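PDB 5Z3K: glucosidase from Croceicoccus marinus, which probably hydrolyses O-glycosidic bonds, acting as a beta-glucosidase of glycoside hydrolase family 39. Local coordinates for residues G28-A33 with Y57-R62; S111-N116 with F310-T315. All coordinates share one frame; numbering follows the deposited sequence.

Contact 1 of 2, residues G28-A33 with Y57-R62; sequences GIPAPA and YDWVSR
The indole of Trp59 meets Gly28 at its edge: the carbonyl O of Gly28 lies near the ring plane, 2.9 Å from NE1, in a weak bond whose N-H...O angle is only 128°. Ser61 OG is also in the plane of the indole, at its edge, while the ring of Trp94, from helix 89-100, meets it with the two planes about 30° apart. Within 57-62, Arg62 NH2 lies over one face of the Tyr57 ring, toward its rim, and Tyr57 CE1 lies in turn over the centre of the guanidinium. Edge-on, NE and NH2 of Arg62 both hold the carbonyl O of Tyr57, which fixes the rotation of the guanidinium.

Ile29 and Pro30 complete the apolar part. Ile29 CG1 is anti to the carbonyl carbon (chi1 -63°) and comes within 4.0 Å of Trp59 CD1 as the two side chains pass at a slant; its CD1 goes on to touch the carbonyl O of Asp58 at 3.4 Å. Pro30 stands at about a right angle to the indole, its CD 4.1 Å from NE1. Beside them, Asp58 CB packs on Gly28 CA at 4.0 Å, and Asp58 OD2 bonds to Ser27 OG. One water accepts from Gly28 N at 3.0 Å and, weakly, from Asp58 N, stitching the two backbones together. At the backbone angles of Gly28 a CB would collide with the carbonyl O of the residue before, so glycine fits here.

Both segments are loops leaving adjacent parallel barrel strands, 28-33 after 25-27 and 57-62 after 53-55. Helix 43-48 adjoins Pro30 through Leu43 and Trp46, and helix 89-100 presents Trp94 to Ile29 and Trp59, so the buried contact lies where the first two barrel loops meet these helices.

Contact 2 of 2, residues S111-N116 with F310-T315; sequences SEIPAN and FHYNFT
Glu112 OE1 is gripped by His311 and by a water. His311 ND1 donates to it over 2.8 Å, nearly straight at 169°, meeting the syn lone pair of the carboxylate, and OE1 sits in the imidazole plane. The carboxylate and ring planes are nearly coplanar, 7° apart, although the side chains as a whole cross at about a right angle. Glu112 reaches this place with CG anti to the backbone N (chi1 -173°) and a bend at chi2. The water donates to OE1 at 2.7 Å and to the carbonyl O of His311 at 3.0 Å, and accepts from Ala115 N, tying both backbones to the carboxylate.

His311 CB rests 3.4 Å from Ile113 O, and NE2 of the same ring bonds to Trp59 O. An alanine at His311 would probably leave Glu112 OE1 without its nitrogen donor and Trp59 O without the bond from NE2, the carboxylate then being held less firmly in its plane.

Pro114, which follows a cis peptide bond, makes the apolar half. Its CG lies over one face of the Tyr312 ring, 3.7 Å from the centroid, a CH-pi contact displaced toward the CD1-CE1 side of the rim, while its CD meets the carbonyl O of His311 at 3.3 Å. Ile113 runs alongside the tyrosine, CG2 4.0 Å from OH. The 111-116 loop is braced internally by a bond from Asn116 N to Glu112 O and by Ser111 OG on Asn116 O.

Asn313 and Phe314 face Asp309 in a G1 beta bulge, part of a small hairpin formed by strands 308-309 and 314-315. A His-carboxylate hydrogen bond and a proline-tyrosine CH-pi contact thus dock this hairpin on the loop after barrel strand 104-109, within a TIM-barrel fold.

How the contacts relate
Contacts 1 and 2, with centres about 12 Å apart, are joined directly through 57-62. The imidazole of His311 spans both: NE2 reaches back to Trp59 O at 2.8 Å, with a weaker bond to Asp58 O. Arg62 forms the second bridge, its NH1 bonding to Ser111 O at 3.0 Å and also to Ile113 O, while NH2 packs against His311 CD2 at 3.3 Å. Loops following barrel strands 25-27, 53-55, 104-109 and 298-301 are thereby linked at the C-terminal end of the barrel, the end that carries the active site in TIM-barrel glycosidases; the two contacts therefore probably lie near the substrate-binding region.

Contact 1 of 2, residues G28-A33 with Y57-R62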
loop_
_atom_site.group_PDB
_atom_site.type_symbol
_atom_site.label_atom_id
_atom_site.label_comp_id
_atom_site.label_asym_id
_atom_site.label_seq_id
_atom_site.Cartn_x
_atom_site.Cartn_y
_atom_site.Cartn_z
ATOM N N GLY A 28 7.759 0.577 -4.819
ATOM C CA GLY A 28 9.120 0.087 -4.915
ATOM C C GLY A 28 9.460 -0.374 -6.320
ATOM O O GLY A 28 8.623 -0.391 -7.222
ATOM N N ILE A 29 10.721 -0.772 -6.481
ATOM C CA ILE A 29 11.310 -1.203 -7.743
ATOM C C ILE A 29 11.447 -2.724 -7.695
ATOM O O ILE A 29 12.260 -3.246 -6.915
ATOM C CB ILE A 29 12.666 -0.523 -7.988
ATOM C CG1 ILE A 29 12.480 1.002 -8.102
ATOM C CG2 ILE A 29 13.336 -1.108 -9.226
ATOM C CD1 ILE A 29 13.788 1.819 -8.026
ATOM N N PRO A 30 10.686 -3.479 -8.498
ATOM C CA PRO A 30 10.682 -4.940 -8.354
ATOM C C PRO A 30 11.789 -5.673 -9.095
ATOM O O PRO A 30 11.996 -6.862 -8.815
ATOM C CB PRO A 30 9.308 -5.335 -8.921
ATOM C CG PRO A 30 8.998 -4.282 -9.928
ATOM C CD PRO A 30 9.587 -2.999 -9.366
ATOM N N ALA A 31 12.502 -5.011 -10.000
ATOM C CA ALA A 31 13.450 -5.675 -10.890
ATOM C C ALA A 31 14.192 -4.605 -11.686
ATOM O O ALA A 31 13.713 -3.469 -11.790
ATOM C CB ALA A 31 12.732 -6.647 -11.842
ATOM N N PRO A 32 15.369 -4.938 -12.227
ATOM C CA PRO A 32 16.138 -3.954 -13.004
ATOM C C PRO A 32 15.378 -3.410 -14.206
ATOM O O PRO A 32 14.492 -4.058 -14.764
ATOM C CB PRO A 32 17.367 -4.752 -13.465
ATOM C CG PRO A 32 17.503 -5.837 -12.491
ATOM C CD PRO A 32 16.142 -6.163 -11.971
ATOM N N ALA A 33 15.764 -2.208 -14.610
ATOM C CA ALA A 33 15.342 -1.566 -15.843
ATOM C C ALA A 33 16.538 -0.788 -16.370
ATOM O O ALA A 33 17.476 -0.508 -15.614
ATOM C CB ALA A 33 14.151 -0.622 -15.616
ATOM N N TYR A 57 5.885 5.919 -7.750
ATOM C CA TYR A 57 6.689 7.055 -7.299
ATOM C C TYR A 57 8.147 6.666 -7.051
ATOM O O TYR A 57 9.064 7.439 -7.360
ATOM C CB TYR A 57 6.056 7.653 -6.038
ATOM C CG TYR A 57 6.806 8.840 -5.478
ATOM C CD1 TYR A 57 6.652 10.104 -6.037
ATOM C CD2 TYR A 57 7.643 8.703 -4.376
ATOM C CE1 TYR A 57 7.335 11.205 -5.529
ATOM C CE2 TYR A 57 8.326 9.801 -3.850
ATOM C CZ TYR A 57 8.167 11.045 -4.437
ATOM O OH TYR A 57 8.854 12.127 -3.932
ATOM N N ASP A 58 8.396 5.459 -6.542
ATOM C CA ASP A 58 9.781 5.107 -6.244
ATOM C C ASP A 58 10.564 4.644 -7.474
ATOM O O ASP A 58 11.793 4.536 -7.405
ATOM C CB ASP A 58 9.815 4.067 -5.123
ATOM C CG ASP A 58 9.273 4.634 -3.821
ATOM O OD1 ASP A 58 9.782 5.681 -3.364
ATOM O OD2 ASP A 58 8.301 4.079 -3.279
ATOM N N TRP A 59 9.895 4.423 -8.599
ATOM C CA TRP A 59 10.590 4.196 -9.855
ATOM C C TRP A 59 11.360 5.452 -10.275
ATOM O O TRP A 59 11.182 6.546 -9.732
ATOM C CB TRP A 59 9.606 3.821 -10.963
ATOM C CG TRP A 59 8.753 2.600 -10.719
ATOM C CD1 TRP A 59 8.889 1.659 -9.709
ATOM C CD2 TRP A 59 7.631 2.183 -11.503
ATOM N NE1 TRP A 59 7.918 0.697 -9.832
ATOM C CE2 TRP A 59 7.130 0.994 -10.920
ATOM C CE3 TRP A 59 7.000 2.698 -12.647
ATOM C CZ2 TRP A 59 6.030 0.311 -11.448
ATOM C CZ3 TRP A 59 5.899 2.031 -13.163
ATOM C CH2 TRP A 59 5.423 0.839 -12.560
ATOM N N VAL A 60 12.223 5.277 -11.273
ATOM C CA VAL A 60 12.846 6.406 -11.953
ATOM C C VAL A 60 11.896 6.841 -13.066
ATOM O O VAL A 60 12.160 6.609 -14.254
ATOM C CB VAL A 60 14.247 6.020 -12.475
ATOM C CG1 VAL A 60 14.905 7.191 -13.223
ATOM C CG2 VAL A 60 15.129 5.567 -11.309
ATOM N N SER A 61 10.769 7.456 -12.683
ATOM C CA SER A 61 9.645 7.715 -13.590
ATOM C C SER A 61 8.985 9.040 -13.248
ATOM O O SER A 61 7.758 9.152 -13.162
ATOM C CB SER A 61 8.609 6.591 -13.529
ATOM O OG SER A 61 9.220 5.349 -13.824
ATOM N N ARG A 62 9.809 10.065 -13.057
ATOM C CA ARG A 62 9.346 11.377 -12.639
ATOM C C ARG A 62 9.192 12.295 -13.844
ATOM O O ARG A 62 9.942 12.208 -14.821
ATOM C CB ARG A 62 10.323 11.996 -11.635
ATOM C CG ARG A 62 10.542 11.158 -10.397
ATOM C CD ARG A 62 9.314 11.144 -9.521
ATOM N NE ARG A 62 9.573 10.332 -8.338
ATOM C CZ ARG A 62 10.256 10.738 -7.269
ATOM N NH1 ARG A 62 10.748 11.974 -7.200
ATOM N NH2 ARG A 62 10.436 9.901 -6.254
HETATM O O HOH W 1 7.497 2.645 -6.910
#

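Contact 2 of 2, residues S111-N116 with F310-T315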
loop_
_atom_site.group_PDB
_atom_site.type_symbol
_atom_site.label_atom_id
_atom_site.label_comp_id
_atom_site.label_asym_id
_atom_site.label_seq_id
_atom_site.Cartn_x
_atom_site.Cartn_y
_atom_site.Cartn_z
ATOM N N SER A 111 7.738 15.785 -9.684
ATOM C CA SER A 111 9.068 16.194 -10.113
ATOM C C SER A 111 10.122 15.284 -9.480
ATOM O O SER A 111 9.813 14.323 -8.765
ATOM C CB SER A 111 9.330 17.659 -9.748
ATOM O OG SER A 111 9.554 17.793 -8.350
ATOM N N GLU A 112 11.394 15.597 -9.747
ATOM C CA GLU A 112 12.519 14.817 -9.231
ATOM C C GLU A 112 12.839 15.219 -7.786
ATOM O O GLU A 112 13.907 15.741 -7.459
ATOM C CB GLU A 112 13.732 14.978 -10.143
ATOM C CG GLU A 112 14.898 14.086 -9.791
ATOM C CD GLU A 112 14.468 12.657 -9.494
ATOM O OE1 GLU A 112 14.694 12.190 -8.363
ATOM O OE2 GLU A 112 13.903 12.012 -10.401
ATOM N N ILE A 113 11.868 14.976 -6.917
ATOM C CA ILE A 113 12.059 15.150 -5.472
ATOM C C ILE A 113 13.085 14.135 -4.978
ATOM O O ILE A 113 12.922 12.929 -5.238
ATOM C CB ILE A 113 10.726 14.969 -4.737
ATOM C CG1 ILE A 113 9.718 16.035 -5.181
ATOM C CG2 ILE A 113 10.946 14.946 -3.223
ATOM C CD1 ILE A 113 8.252 15.601 -5.061
ATOM N N PRO A 114 14.115 14.548 -4.203
ATOM C CA PRO A 114 14.303 15.900 -3.652
ATOM C C PRO A 114 15.205 16.841 -4.445
ATOM O O PRO A 114 15.386 17.974 -4.016
ATOM C CB PRO A 114 14.959 15.615 -2.299
ATOM C CG PRO A 114 15.850 14.450 -2.603
ATOM C CD PRO A 114 15.088 13.604 -3.626
ATOM N N ALA A 115 15.788 16.393 -5.555
ATOM C CA ALA A 115 16.717 17.270 -6.263
ATOM C C ALA A 115 16.018 18.539 -6.727
ATOM O O ALA A 115 16.585 19.637 -6.649
ATOM C CB ALA A 115 17.350 16.529 -7.439
ATOM N N ASN A 116 14.767 18.421 -7.165
ATOM C CA ASN A 116 14.017 19.566 -7.666
ATOM C C ASN A 116 12.555 19.450 -7.273
ATOM O O ASN A 116 11.918 18.431 -7.560
ATOM C CB ASN A 116 14.108 19.677 -9.187
ATOM C CG ASN A 116 13.158 20.719 -9.726
ATOM O OD1 ASN A 116 13.191 21.857 -9.288
ATOM N ND2 ASN A 116 12.283 20.326 -10.644
ATOM N N PHE A 310 16.639 5.688 -5.315
ATOM C CA PHE A 310 17.432 6.349 -6.345
ATOM C C PHE A 310 17.060 7.812 -6.516
ATOM O O PHE A 310 17.460 8.442 -7.502
ATOM C CB PHE A 310 17.291 5.593 -7.664
ATOM C CG PHE A 310 17.827 4.188 -7.602
ATOM C CD1 PHE A 310 17.041 3.150 -7.137
ATOM C CD2 PHE A 310 19.128 3.918 -7.984
ATOM C CE1 PHE A 310 17.541 1.852 -7.069
ATOM C CE2 PHE A 310 19.639 2.622 -7.922
ATOM C CZ PHE A 310 18.844 1.591 -7.458
ATOM N N HIS A 311 16.300 8.361 -5.577
ATOM C CA HIS A 311 16.012 9.784 -5.527
ATOM C C HIS A 311 16.747 10.468 -4.386
ATOM O O HIS A 311 17.429 11.472 -4.604
ATOM C CB HIS A 311 14.496 9.967 -5.417
ATOM C CG HIS A 311 13.752 9.224 -6.481
ATOM N ND1 HIS A 311 13.617 9.710 -7.765
ATOM C CD2 HIS A 311 13.156 8.006 -6.475
ATOM C CE1 HIS A 311 12.941 8.840 -8.495
ATOM N NE2 HIS A 311 12.647 7.799 -7.735
ATOM N N TYR A 312 16.645 9.919 -3.176
ATOM C CA TYR A 312 17.442 10.344 -2.032
ATOM C C TYR A 312 18.813 9.677 -1.987
ATOM O O TYR A 312 19.677 10.130 -1.230
ATOM C CB TYR A 312 16.686 10.050 -0.733
ATOM C CG TYR A 312 15.558 11.014 -0.471
ATOM C CD1 TYR A 312 15.780 12.190 0.219
ATOM C CD2 TYR A 312 14.272 10.751 -0.929
ATOM C CE1 TYR A 312 14.750 13.090 0.454
ATOM C CE2 TYR A 312 13.239 11.642 -0.701
ATOM C CZ TYR A 312 13.486 12.808 -0.010
ATOM O OH TYR A 312 12.464 13.700 0.222
ATOM N N ASN A 313 19.027 8.622 -2.773
ATOM C CA ASN A 313 20.322 7.940 -2.891
ATOM C C ASN A 313 20.813 7.399 -1.549
ATOM O O ASN A 313 21.933 7.675 -1.107
ATOM C CB ASN A 313 21.362 8.849 -3.542
ATOM C CG ASN A 313 21.046 9.115 -4.991
ATOM O OD1 ASN A 313 20.731 8.193 -5.742
ATOM N ND2 ASN A 313 21.097 10.380 -5.391
ATOM N N PHE A 314 19.955 6.608 -0.906
ATOM C CA PHE A 314 20.305 5.838 0.281
ATOM C C PHE A 314 19.442 4.580 0.292
ATOM O O PHE A 314 18.662 4.334 -0.633
ATOM C CB PHE A 314 20.123 6.659 1.565
ATOM C CG PHE A 314 18.699 6.721 2.062
ATOM C CD1 PHE A 314 17.675 7.155 1.230
ATOM C CD2 PHE A 314 18.389 6.352 3.359
ATOM C CE1 PHE A 314 16.374 7.210 1.682
ATOM C CE2 PHE A 314 17.082 6.413 3.827
ATOM C CZ PHE A 314 16.074 6.838 2.985
ATOM N N THR A 315 19.599 3.769 1.341
ATOM C CA THR A 315 18.796 2.562 1.523
ATOM C C THR A 315 17.777 2.834 2.618
ATOM O O THR A 315 18.122 2.910 3.804
ATOM C CB THR A 315 19.662 1.353 1.864
ATOM O OG1 THR A 315 20.569 1.113 0.788
ATOM C CG2 THR A 315 18.782 0.118 2.055
HETATM O O HOH W 2 16.446 13.376 -6.703
#